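Local coordinates for protein MDM10 isoform 1 (Saccharomyces cerevisiae, PDB 7BTX) that serves in the mitochondrial outer membrane as part of the ERMES complex that tethers the endoplasmic reticulum to mitochondria, and in late assembly of the TOM translocase, at residues D26-S31 with S249-Y254; R253-S258 with P264-L269; S283-T286 with S290-C293; W416-S421 with L427-E432. All coordinates share one frame; numbering follows the deposited sequence.

Interaction 1. Residues D26-S31 with S249-Y254; sequences DITATS and STTLRY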
loop_
_atom_site.group_PDB
_atom_site.type_symbol
_atom_site.label_atom_id
_atom_site.label_comp_id
_atom_site.label_asym_id
_atom_site.label_seq_id
_atom_site.Cartn_x
_atom_site.Cartn_y
_atom_site.Cartn_z
ATOM N N ASP D 26 33.869 -20.843 0.673
ATOM C CA ASP D 26 33.447 -21.818 1.664
ATOM C C ASP D 26 34.571 -22.093 2.646
ATOM O O ASP D 26 34.603 -23.152 3.279
ATOM C CB ASP D 26 33.001 -23.120 1.005
ATOM C CG ASP D 26 31.744 -22.955 0.180
ATOM O OD1 ASP D 26 31.841 -22.987 -1.064
ATOM O OD2 ASP D 26 30.657 -22.805 0.772
ATOM N N ILE D 27 35.508 -21.157 2.769
ATOM C CA ILE D 27 36.633 -21.309 3.681
ATOM C C ILE D 27 36.179 -20.880 5.071
ATOM O O ILE D 27 36.483 -21.544 6.067
ATOM C CB ILE D 27 37.872 -20.542 3.166
ATOM C CG1 ILE D 27 39.036 -20.632 4.143
ATOM C CG2 ILE D 27 37.550 -19.099 2.763
ATOM C CD1 ILE D 27 40.370 -20.499 3.477
ATOM N N THR D 28 35.424 -19.788 5.149
ATOM C CA THR D 28 34.644 -19.459 6.335
ATOM C C THR D 28 33.202 -19.790 6.001
ATOM O O THR D 28 32.432 -18.913 5.616
ATOM C CB THR D 28 34.780 -17.987 6.701
ATOM O OG1 THR D 28 34.466 -17.183 5.557
ATOM C CG2 THR D 28 36.191 -17.674 7.146
ATOM N N ALA D 29 32.828 -21.057 6.122
ATOM C CA ALA D 29 31.456 -21.432 5.821
ATOM C C ALA D 29 30.775 -21.868 7.102
ATOM O O ALA D 29 29.583 -21.617 7.303
ATOM C CB ALA D 29 31.406 -22.542 4.777
ATOM N N THR D 30 31.539 -22.519 7.976
ATOM C CA THR D 30 31.010 -22.921 9.267
ATOM C C THR D 30 30.876 -21.723 10.200
ATOM O O THR D 30 30.032 -21.734 11.098
ATOM C CB THR D 30 31.913 -24.000 9.859
ATOM O OG1 THR D 30 32.226 -24.950 8.837
ATOM C CG2 THR D 30 31.192 -24.760 10.944
ATOM N N SER D 31 31.661 -20.673 9.978
ATOM C CA SER D 31 31.524 -19.422 10.708
ATOM C C SER D 31 30.448 -18.510 10.140
ATOM O O SER D 31 30.241 -17.421 10.681
ATOM C CB SER D 31 32.852 -18.669 10.713
ATOM O OG SER D 31 32.652 -17.292 10.963
ATOM N N SER D 249 42.459 -10.249 0.595
ATOM C CA SER D 249 42.172 -11.036 1.787
ATOM C C SER D 249 43.210 -12.142 1.848
ATOM O O SER D 249 43.961 -12.365 0.895
ATOM C CB SER D 249 40.758 -11.609 1.776
ATOM O OG SER D 249 40.531 -12.398 2.924
ATOM N N THR D 250 43.259 -12.824 2.988
ATOM C CA THR D 250 44.136 -13.967 3.201
ATOM C C THR D 250 43.563 -14.791 4.341
ATOM O O THR D 250 43.332 -14.258 5.427
ATOM C CB THR D 250 45.567 -13.534 3.537
ATOM O OG1 THR D 250 46.135 -12.801 2.445
ATOM C CG2 THR D 250 46.434 -14.743 3.815
ATOM N N THR D 251 43.317 -16.071 4.120
ATOM C CA THR D 251 42.662 -16.891 5.120
ATOM C C THR D 251 43.455 -18.185 5.300
ATOM O O THR D 251 44.139 -18.646 4.389
ATOM C CB THR D 251 41.209 -17.112 4.702
ATOM O OG1 THR D 251 40.667 -15.885 4.201
ATOM C CG2 THR D 251 40.359 -17.538 5.873
ATOM N N LEU D 252 43.391 -18.765 6.497
ATOM C CA LEU D 252 44.296 -19.841 6.884
ATOM C C LEU D 252 43.580 -20.973 7.621
ATOM O O LEU D 252 43.948 -21.283 8.756
ATOM C CB LEU D 252 45.434 -19.261 7.732
ATOM C CG LEU D 252 46.768 -19.992 7.922
ATOM C CD1 LEU D 252 47.237 -20.596 6.632
ATOM C CD2 LEU D 252 47.806 -19.042 8.475
ATOM N N ARG D 253 42.521 -21.541 7.042
ATOM C CA ARG D 253 41.766 -22.580 7.738
ATOM C C ARG D 253 42.614 -23.832 7.955
ATOM O O ARG D 253 43.605 -24.071 7.269
ATOM C CB ARG D 253 40.494 -22.960 6.983
ATOM C CG ARG D 253 40.723 -23.728 5.710
ATOM C CD ARG D 253 39.420 -24.136 5.046
ATOM N NE ARG D 253 38.689 -25.131 5.818
ATOM C CZ ARG D 253 38.894 -26.439 5.726
ATOM N NH1 ARG D 253 39.810 -26.911 4.892
ATOM N NH2 ARG D 253 38.183 -27.277 6.465
ATOM N N TYR D 254 42.221 -24.623 8.952
ATOM C CA TYR D 254 43.016 -25.769 9.395
ATOM C C TYR D 254 42.073 -26.807 9.995
ATOM O O TYR D 254 41.697 -26.713 11.164
ATOM C CB TYR D 254 44.074 -25.322 10.396
ATOM C CG TYR D 254 44.812 -26.436 11.096
ATOM C CD1 TYR D 254 45.554 -27.364 10.381
ATOM C CD2 TYR D 254 44.791 -26.541 12.479
ATOM C CE1 TYR D 254 46.240 -28.378 11.023
ATOM C CE2 TYR D 254 45.477 -27.546 13.129
ATOM C CZ TYR D 254 46.196 -28.462 12.397
ATOM O OH TYR D 254 46.877 -29.466 13.041
#
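A chi1 of 177° swings CG1 of Ile27 to the side opposite its backbone N, and the extended chi2 carries CD1 onward, bringing the branch to the strand 249-254 at Thr251 and Arg253. Arg253 answers with CG set between its own backbone N and carbonyl carbon (chi1 71°), and a bend at chi3 turns the guanidinium aside. Its aliphatic stem thereby lies against the isoleucine: CD of Arg253 is 3.6 Å from CG1 of Ile27, and CG of Arg253 is 3.9 Å from both CG1 and CD1 of Ile27. Next along the strand, the side chains of Ile27 and Thr251 pass one another head to tail, with CD1 of Ile27 3.7 Å from CB of Thr251. The methyl CG2 of Thr251 adds a second approach, 3.8 Å from CG1 of Ile27. Every one of these is an apolar contact, and no hydrogen bond joins the two segments. Ile27 belongs to the N-terminal region and Thr251 to a long strand of the membrane beta barrel that Mdm10 forms. Thr251 and Arg253 project toward 26-31 while Leu252 between them turns away, consistent with an N-terminal segment lining the inner wall, as in the related VDAC and Tom40 barrels. Thr28 touches more lightly, its CG2 4.4 Å from CG2 of Thr251. The carbonyl O of Ile27 sits near the guanidinium plane at the edge of that group. OG1 of Thr251 is hydrogen-bonded to OH of Tyr24, which also engages OG of Ser249.

Interaction 2. Residues R253-S258 with P264-L269; sequences RYYTHS and PLTLTL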
loop_
_atom_site.group_PDB
_atom_site.type_symbol
_atom_site.label_atom_id
_atom_site.label_comp_id
_atom_site.label_asym_id
_atom_site.label_seq_id
_atom_site.Cartn_x
_atom_site.Cartn_y
_atom_site.Cartn_z
ATOM N N ARG D 253 42.521 -21.541 7.042
ATOM C CA ARG D 253 41.766 -22.580 7.738
ATOM C C ARG D 253 42.614 -23.832 7.955
ATOM O O ARG D 253 43.605 -24.071 7.269
ATOM C CB ARG D 253 40.494 -22.960 6.983
ATOM C CG ARG D 253 40.723 -23.728 5.710
ATOM C CD ARG D 253 39.420 -24.136 5.046
ATOM N NE ARG D 253 38.689 -25.131 5.818
ATOM C CZ ARG D 253 38.894 -26.439 5.726
ATOM N NH1 ARG D 253 39.810 -26.911 4.892
ATOM N NH2 ARG D 253 38.183 -27.277 6.465
ATOM N N TYR D 254 42.221 -24.623 8.952
ATOM C CA TYR D 254 43.016 -25.769 9.395
ATOM C C TYR D 254 42.073 -26.807 9.995
ATOM O O TYR D 254 41.697 -26.713 11.164
ATOM C CB TYR D 254 44.074 -25.322 10.396
ATOM C CG TYR D 254 44.812 -26.436 11.096
ATOM C CD1 TYR D 254 45.554 -27.364 10.381
ATOM C CD2 TYR D 254 44.791 -26.541 12.479
ATOM C CE1 TYR D 254 46.240 -28.378 11.023
ATOM C CE2 TYR D 254 45.477 -27.546 13.129
ATOM C CZ TYR D 254 46.196 -28.462 12.397
ATOM O OH TYR D 254 46.877 -29.466 13.041
ATOM N N TYR D 255 41.715 -27.806 9.196
ATOM C CA TYR D 255 40.779 -28.847 9.597
ATOM C C TYR D 255 41.540 -29.931 10.349
ATOM O O TYR D 255 42.620 -30.342 9.918
ATOM C CB TYR D 255 40.088 -29.414 8.360
ATOM C CG TYR D 255 38.847 -30.228 8.619
ATOM C CD1 TYR D 255 38.910 -31.609 8.731
ATOM C CD2 TYR D 255 37.607 -29.616 8.722
ATOM C CE1 TYR D 255 37.771 -32.357 8.953
ATOM C CE2 TYR D 255 36.463 -30.356 8.946
ATOM C CZ TYR D 255 36.553 -31.724 9.058
ATOM O OH TYR D 255 35.420 -32.470 9.282
ATOM N N THR D 256 40.993 -30.384 11.477
ATOM C CA THR D 256 41.718 -31.306 12.345
ATOM C C THR D 256 40.723 -32.384 12.784
ATOM O O THR D 256 39.604 -32.420 12.268
ATOM C CB THR D 256 42.320 -30.529 13.533
ATOM O OG1 THR D 256 42.823 -29.278 13.061
ATOM C CG2 THR D 256 43.551 -31.231 14.121
ATOM N N HIS D 257 41.113 -33.282 13.691
ATOM C CA HIS D 257 40.210 -34.184 14.394
ATOM C C HIS D 257 40.699 -34.344 15.829
ATOM O O HIS D 257 41.822 -33.962 16.170
ATOM C CB HIS D 257 40.105 -35.549 13.708
ATOM C CG HIS D 257 39.208 -35.562 12.512
ATOM N ND1 HIS D 257 39.641 -35.228 11.249
ATOM C CD2 HIS D 257 37.902 -35.895 12.387
ATOM C CE1 HIS D 257 38.637 -35.342 10.398
ATOM N NE2 HIS D 257 37.570 -35.742 11.063
ATOM N N SER D 258 39.843 -34.917 16.672
ATOM C CA SER D 258 40.185 -35.159 18.067
ATOM C C SER D 258 39.317 -36.286 18.604
ATOM O O SER D 258 38.397 -36.757 17.931
ATOM C CB SER D 258 40.018 -33.901 18.926
ATOM O OG SER D 258 41.104 -33.012 18.726
ATOM N N PRO D 264 35.608 -32.978 14.617
ATOM C CA PRO D 264 36.721 -32.251 14.002
ATOM C C PRO D 264 36.914 -30.888 14.642
ATOM O O PRO D 264 36.226 -30.543 15.605
ATOM C CB PRO D 264 36.290 -32.130 12.538
ATOM C CG PRO D 264 34.813 -32.164 12.593
ATOM C CD PRO D 264 34.473 -33.120 13.693
ATOM N N LEU D 265 37.861 -30.110 14.126
ATOM C CA LEU D 265 38.070 -28.737 14.563
ATOM C C LEU D 265 38.360 -27.887 13.339
ATOM O O LEU D 265 38.809 -28.410 12.319
ATOM C CB LEU D 265 39.226 -28.640 15.558
ATOM C CG LEU D 265 39.054 -29.133 16.994
ATOM C CD1 LEU D 265 39.388 -30.606 17.120
ATOM C CD2 LEU D 265 39.938 -28.328 17.915
ATOM N N THR D 266 38.101 -26.586 13.411
ATOM C CA THR D 266 38.406 -25.718 12.282
ATOM C C THR D 266 38.871 -24.357 12.773
ATOM O O THR D 266 38.052 -23.485 13.072
ATOM C CB THR D 266 37.191 -25.558 11.361
ATOM O OG1 THR D 266 36.677 -26.844 10.998
ATOM C CG2 THR D 266 37.572 -24.818 10.094
ATOM N N LEU D 267 40.179 -24.168 12.873
ATOM C CA LEU D 267 40.712 -22.865 13.230
ATOM C C LEU D 267 40.990 -22.069 11.966
ATOM O O LEU D 267 41.575 -22.575 11.012
ATOM C CB LEU D 267 41.991 -23.014 14.054
ATOM C CG LEU D 267 41.870 -23.423 15.524
ATOM C CD1 LEU D 267 41.777 -24.931 15.699
ATOM C CD2 LEU D 267 43.029 -22.866 16.323
ATOM N N THR D 268 40.560 -20.803 11.954
ATOM C CA THR D 268 40.506 -20.030 10.718
ATOM C C THR D 268 41.012 -18.602 10.942
ATOM O O THR D 268 40.274 -17.696 11.301
ATOM C CB THR D 268 39.084 -20.018 10.155
ATOM O OG1 THR D 268 38.569 -21.354 10.128
ATOM C CG2 THR D 268 39.074 -19.470 8.755
ATOM N N LEU D 269 42.300 -18.388 10.693
ATOM C CA LEU D 269 42.886 -17.054 10.762
ATOM C C LEU D 269 42.630 -16.281 9.477
ATOM O O LEU D 269 43.169 -16.637 8.429
ATOM C CB LEU D 269 44.395 -17.130 11.004
ATOM C CG LEU D 269 45.011 -17.228 12.401
ATOM C CD1 LEU D 269 44.664 -15.994 13.217
ATOM C CD2 LEU D 269 44.623 -18.509 13.132
#
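CB of Pro264 meets two rings of the facing strand, those of Tyr255 and His257, and this end of the contact is the tight one. With chi1 of -164° the Tyr255 ring is set opposite its backbone N, and the phenol lies along the proline ring: CZ of Tyr255 is 3.5 Å from CB of Pro264 and OH of Tyr255 3.4 Å from CG of Pro264. The same CB lies over one face of the His257 imidazole, 4.2 Å from the ring centroid and 19° off its normal, a CH-pi contact displaced toward the rim. Just beyond, the phenol ring reaches Thr266, whose OG1 is 3.7 Å from CD2 of Tyr255. Backbone support here comes from Thr256 N, which donates to Leu265 O at 3.1 Å; the return bond from Leu265 N to Thr256 O is weak.

Leu265, on the other face, is also well covered: its CD1 lies 3.4 Å from OG of Ser258, a hydroxyl that bonds to His257 O. The contact loosens toward Leu267, whose side chain comes no nearer than 4.7 Å to 253-258 and whose N bonds only weakly to Tyr254 O. Leu267 and Leu269 are exposed, in an outer-membrane protein probably to lipid. Two strands at 152° to each other, joined by a short connection and with leucines on one face, are the beta-hairpin unit of a transmembrane barrel.

Interaction 3. Residues S283-T286 with S290-C293; sequences SAKT and STFC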
loop_
_atom_site.group_PDB
_atom_site.type_symbol
_atom_site.label_atom_id
_atom_site.label_comp_id
_atom_site.label_asym_id
_atom_site.label_seq_id
_atom_site.Cartn_x
_atom_site.Cartn_y
_atom_site.Cartn_z
ATOM N N SER D 283 36.004 -23.477 15.693
ATOM C CA SER D 283 34.773 -24.158 15.298
ATOM C C SER D 283 34.877 -25.639 15.612
ATOM O O SER D 283 35.446 -26.399 14.827
ATOM C CB SER D 283 34.488 -23.949 13.816
ATOM O OG SER D 283 33.360 -24.703 13.430
ATOM N N ALA D 284 34.308 -26.057 16.730
ATOM C CA ALA D 284 34.372 -27.446 17.138
ATOM C C ALA D 284 33.091 -28.168 16.740
ATOM O O ALA D 284 32.225 -27.615 16.062
ATOM C CB ALA D 284 34.629 -27.539 18.639
ATOM N N LYS D 285 32.981 -29.428 17.142
ATOM C CA LYS D 285 31.794 -30.232 16.874
ATOM C C LYS D 285 31.419 -31.015 18.128
ATOM O O LYS D 285 31.273 -32.238 18.102
ATOM C CB LYS D 285 32.005 -31.156 15.677
ATOM C CG LYS D 285 30.715 -31.473 14.940
ATOM C CD LYS D 285 30.815 -32.752 14.135
ATOM C CE LYS D 285 29.436 -33.297 13.807
ATOM N NZ LYS D 285 28.721 -33.745 15.031
ATOM N N THR D 286 31.260 -30.312 19.250
ATOM C CA THR D 286 31.218 -30.922 20.577
ATOM C C THR D 286 29.959 -31.744 20.816
ATOM O O THR D 286 29.077 -31.342 21.580
ATOM C CB THR D 286 31.299 -29.845 21.656
ATOM O OG1 THR D 286 30.022 -29.211 21.782
ATOM C CG2 THR D 286 32.318 -28.797 21.277
ATOM N N SER D 290 25.370 -31.787 18.290
ATOM C CA SER D 290 25.650 -30.397 18.622
ATOM C C SER D 290 26.950 -29.938 17.976
ATOM O O SER D 290 27.850 -30.740 17.719
ATOM C CB SER D 290 25.731 -30.231 20.137
ATOM O OG SER D 290 26.075 -28.904 20.482
ATOM N N THR D 291 27.042 -28.639 17.702
ATOM C CA THR D 291 28.191 -28.003 17.078
ATOM C C THR D 291 28.480 -26.715 17.867
ATOM O O THR D 291 27.685 -26.346 18.747
ATOM C CB THR D 291 27.878 -27.794 15.593
ATOM O OG1 THR D 291 27.262 -28.975 15.074
ATOM C CG2 THR D 291 29.140 -27.593 14.760
ATOM N N PHE D 292 29.601 -26.051 17.581
ATOM C CA PHE D 292 29.998 -24.854 18.314
ATOM C C PHE D 292 30.929 -23.988 17.470
ATOM O O PHE D 292 31.678 -24.515 16.644
ATOM C CB PHE D 292 30.664 -25.248 19.630
ATOM C CG PHE D 292 31.178 -24.088 20.423
ATOM C CD1 PHE D 292 30.302 -23.190 21.001
ATOM C CD2 PHE D 292 32.538 -23.892 20.586
ATOM C CE1 PHE D 292 30.773 -22.119 21.730
ATOM C CE2 PHE D 292 33.017 -22.823 21.314
ATOM C CZ PHE D 292 32.133 -21.938 21.886
ATOM N N CYS D 293 30.890 -22.665 17.651
ATOM C CA CYS D 293 31.740 -21.755 16.876
ATOM C C CYS D 293 31.969 -20.491 17.702
ATOM O O CYS D 293 31.023 -19.779 18.034
ATOM C CB CYS D 293 31.119 -21.415 15.534
ATOM S SG CYS D 293 32.074 -20.268 14.529
#
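The carbonyl O of Phe292 is approached by three groups of the facing strand. Ala284 N lies 3.0 Å from Phe292 O, but the N-H...O angle of only 121° makes this hydrogen bond weak. CA of Ser283 adds a CA-H...O contact to Phe292 O at 3.4 Å, and OG of Ser283 lies 3.6 Å from it. The reciprocal bond, Phe292 N to Ala284 O at 3.4 Å, is better aligned at 150° but long, so it too is weak.

Beyond this pair the strands part into a turn. In Thr291, chi1 of -44° puts the methyl CG2 opposite the backbone N, where it touches Ala284 O at 3.3 Å, a contact and not a bond, and then the aliphatic stem of Lys285, 4.2 Å from its CG. On the other side of the turn, CG2 of Thr286 is 4.2 Å from CB of Phe292, while CB of Ser290 approaches Thr286 O. At the end farther from the turn, CB of Ser283 and SG of Cys293 are 4.5 Å apart, and Leu34 and Leu35 of the N-terminal region lie against the cysteine.

Two long or bent bonds thus mark the turn end of this barrel hairpin as loosely hydrogen-bonded: backbone pairing here is weak, and methyl and methylene contacts make up much of the rest. Lys285 NZ bonds to Gly287 O and weakly to Thr288 O, which probably offsets its charge.

Interaction 4. Residues W416-S421 with L427-E432; sequences WKLSTS and LKLLWE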
loop_
_atom_site.group_PDB
_atom_site.type_symbol
_atom_site.label_atom_id
_atom_site.label_comp_id
_atom_site.label_asym_id
_atom_site.label_seq_id
_atom_site.Cartn_x
_atom_site.Cartn_y
_atom_site.Cartn_z
ATOM N N TRP D 416 17.971 -26.216 16.513
ATOM C CA TRP D 416 18.007 -25.038 17.365
ATOM C C TRP D 416 19.322 -24.312 17.144
ATOM O O TRP D 416 20.371 -24.940 17.072
ATOM C CB TRP D 416 17.881 -25.420 18.837
ATOM C CG TRP D 416 16.640 -26.148 19.162
ATOM C CD1 TRP D 416 16.399 -27.477 18.989
ATOM C CD2 TRP D 416 15.454 -25.591 19.724
ATOM N NE1 TRP D 416 15.129 -27.783 19.405
ATOM C CE2 TRP D 416 14.528 -26.642 19.862
ATOM C CE3 TRP D 416 15.082 -24.305 20.119
ATOM C CZ2 TRP D 416 13.255 -26.446 20.382
ATOM C CZ3 TRP D 416 13.820 -24.113 20.634
ATOM C CH2 TRP D 416 12.920 -25.177 20.762
ATOM N N LYS D 417 19.269 -22.987 17.031
ATOM C CA LYS D 417 20.464 -22.237 16.635
ATOM C C LYS D 417 20.556 -20.965 17.479
ATOM O O LYS D 417 19.757 -20.045 17.318
ATOM C CB LYS D 417 20.439 -21.904 15.152
ATOM C CG LYS D 417 20.743 -23.056 14.223
ATOM C CD LYS D 417 20.331 -22.737 12.805
ATOM C CE LYS D 417 21.345 -21.839 12.133
ATOM N NZ LYS D 417 22.581 -22.581 11.771
ATOM N N LEU D 418 21.557 -20.913 18.352
ATOM C CA LEU D 418 21.850 -19.696 19.091
ATOM C C LEU D 418 23.052 -18.981 18.480
ATOM O O LEU D 418 23.907 -19.598 17.849
ATOM C CB LEU D 418 22.126 -20.004 20.561
ATOM C CG LEU D 418 20.978 -20.265 21.535
ATOM C CD1 LEU D 418 20.390 -21.663 21.392
ATOM C CD2 LEU D 418 21.451 -20.029 22.953
ATOM N N SER D 419 23.113 -17.661 18.668
ATOM C CA SER D 419 24.301 -16.907 18.277
ATOM C C SER D 419 24.449 -15.613 19.063
ATOM O O SER D 419 23.794 -14.614 18.758
ATOM C CB SER D 419 24.296 -16.574 16.786
ATOM O OG SER D 419 23.340 -15.583 16.484
ATOM N N THR D 420 25.341 -15.610 20.047
ATOM C CA THR D 420 25.527 -14.447 20.900
ATOM C C THR D 420 26.602 -13.530 20.332
ATOM O O THR D 420 27.683 -13.982 19.966
ATOM C CB THR D 420 25.931 -14.900 22.301
ATOM O OG1 THR D 420 24.983 -15.857 22.784
ATOM C CG2 THR D 420 25.975 -13.721 23.256
ATOM N N SER D 421 26.305 -12.236 20.254
ATOM C CA SER D 421 27.337 -11.249 19.960
ATOM C C SER D 421 27.653 -10.466 21.228
ATOM O O SER D 421 26.900 -10.544 22.202
ATOM C CB SER D 421 26.895 -10.309 18.843
ATOM O OG SER D 421 27.877 -9.326 18.590
ATOM N N LEU D 427 21.331 -11.661 21.137
ATOM C CA LEU D 427 21.213 -13.106 21.293
ATOM C C LEU D 427 20.128 -13.559 20.324
ATOM O O LEU D 427 18.938 -13.395 20.602
ATOM C CB LEU D 427 20.885 -13.487 22.729
ATOM C CG LEU D 427 20.514 -14.942 23.022
ATOM C CD1 LEU D 427 21.635 -15.870 22.641
ATOM C CD2 LEU D 427 20.159 -15.123 24.479
ATOM N N LYS D 428 20.540 -14.092 19.183
ATOM C CA LYS D 428 19.591 -14.616 18.217
ATOM C C LYS D 428 19.290 -16.070 18.526
ATOM O O LYS D 428 20.194 -16.862 18.780
ATOM C CB LYS D 428 20.141 -14.488 16.800
ATOM C CG LYS D 428 20.337 -13.066 16.345
ATOM C CD LYS D 428 21.546 -12.936 15.453
ATOM C CE LYS D 428 21.358 -13.684 14.155
ATOM N NZ LYS D 428 22.540 -13.536 13.269
ATOM N N LEU D 429 18.012 -16.416 18.516
ATOM C CA LEU D 429 17.577 -17.796 18.629
ATOM C C LEU D 429 16.772 -18.150 17.393
ATOM O O LEU D 429 16.104 -17.295 16.814
ATOM C CB LEU D 429 16.728 -18.029 19.878
ATOM C CG LEU D 429 17.349 -17.752 21.243
ATOM C CD1 LEU D 429 16.926 -16.396 21.765
ATOM C CD2 LEU D 429 16.949 -18.841 22.210
ATOM N N LEU D 430 16.837 -19.411 16.987
ATOM C CA LEU D 430 16.133 -19.839 15.790
ATOM C C LEU D 430 15.840 -21.322 15.887
ATOM O O LEU D 430 16.748 -22.117 16.124
ATOM C CB LEU D 430 16.954 -19.555 14.530
ATOM C CG LEU D 430 16.283 -19.855 13.189
ATOM C CD1 LEU D 430 15.273 -18.791 12.837
ATOM C CD2 LEU D 430 17.311 -19.981 12.099
ATOM N N TRP D 431 14.581 -21.686 15.705
ATOM C CA TRP D 431 14.182 -23.076 15.578
ATOM C C TRP D 431 13.733 -23.325 14.147
ATOM O O TRP D 431 13.128 -22.454 13.523
ATOM C CB TRP D 431 13.063 -23.424 16.557
ATOM C CG TRP D 431 12.577 -24.814 16.413
ATOM C CD1 TRP D 431 13.220 -25.942 16.795
ATOM C CD2 TRP D 431 11.343 -25.232 15.829
ATOM N NE1 TRP D 431 12.466 -27.045 16.492
ATOM C CE2 TRP D 431 11.305 -26.633 15.896
ATOM C CE3 TRP D 431 10.265 -24.557 15.255
ATOM C CZ2 TRP D 431 10.235 -27.371 15.413
ATOM C CZ3 TRP D 431 9.208 -25.289 14.777
ATOM C CH2 TRP D 431 9.198 -26.681 14.857
ATOM N N GLU D 432 14.061 -24.499 13.616
ATOM C CA GLU D 432 13.613 -24.905 12.292
ATOM C C GLU D 432 13.146 -26.345 12.349
ATOM O O GLU D 432 13.889 -27.220 12.794
ATOM C CB GLU D 432 14.719 -24.769 11.250
ATOM C CG GLU D 432 14.988 -23.352 10.815
ATOM C CD GLU D 432 15.340 -23.261 9.350
ATOM O OE1 GLU D 432 15.340 -24.311 8.677
ATOM O OE2 GLU D 432 15.608 -22.142 8.868
#
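From CB to tip, Lys428 winds round the hydroxyl of Ser419. CB of Lys428 lies 3.4 Å from Ser419 OG, CG drifts slightly outward, and CD of Lys428 returns to 3.4 Å from Ser419 OG because the chain bends at chi2 and chi3 (66°). CE passes the same oxygen, and NZ of Lys428, 3.9 Å from Ser419 OG, finds its partners elsewhere: the carbonyls of Leu35 and Phe37, with a cation-pi contact to the Phe37 ring. On the same face Lys417 lies alongside Leu430, CD of Lys417 4.1 Å from CD2 of Leu430.

The other face is largely apolar. Trp431 presents CD1 over the centre of one face of the Trp416 indole, 3.4 Å from CE2 of Trp416; their planes stand 49° apart, so the pair is oblique. Farther along, CD1 of Leu427 touches CD2 of Leu418 and lies 3.4 Å from OG1 of Thr420.

Between the faces, the antiparallel backbones are joined by Lys417 N to Leu430 O, 2.8 Å, and Ser419 N to Lys428 O, 3.0 Å, both donors in the acceptor carbonyl plane; Lys428 N to Ser419 O is weak. The chemistry divides this barrel hairpin in two: on one face the lysine ammoniums bond to carbonyls of Thr33, Leu35 and Phe37, consistent with anchoring the N-terminal region, and Lys417 also forms a salt bridge with Glu312, whereas the tryptophans and leucines opposite probably face lipid.

How the interactions relate
Read from the N terminus, interaction 1 closes the long loop, 217 residues lying between its segments, and sets the N-terminal region against strand 245-258. Interaction 2 overlaps it at Arg253-Tyr254 and closes a hairpin with five intervening residues. Interactions 3 and 4 follow in series. Interaction 3 closes the next hairpin of the same sheet, touching interaction 2 where Thr266 meets Ser283. Interaction 4 lies farther along the barrel wall, its nearest atoms about 7 Å from interaction 3. The N-terminal region links them: Thr28 reaches Thr268, Thr30 reaches Ser283, Ser31 reaches Cys293, and Leu35 touches Cys293 and binds Lys428.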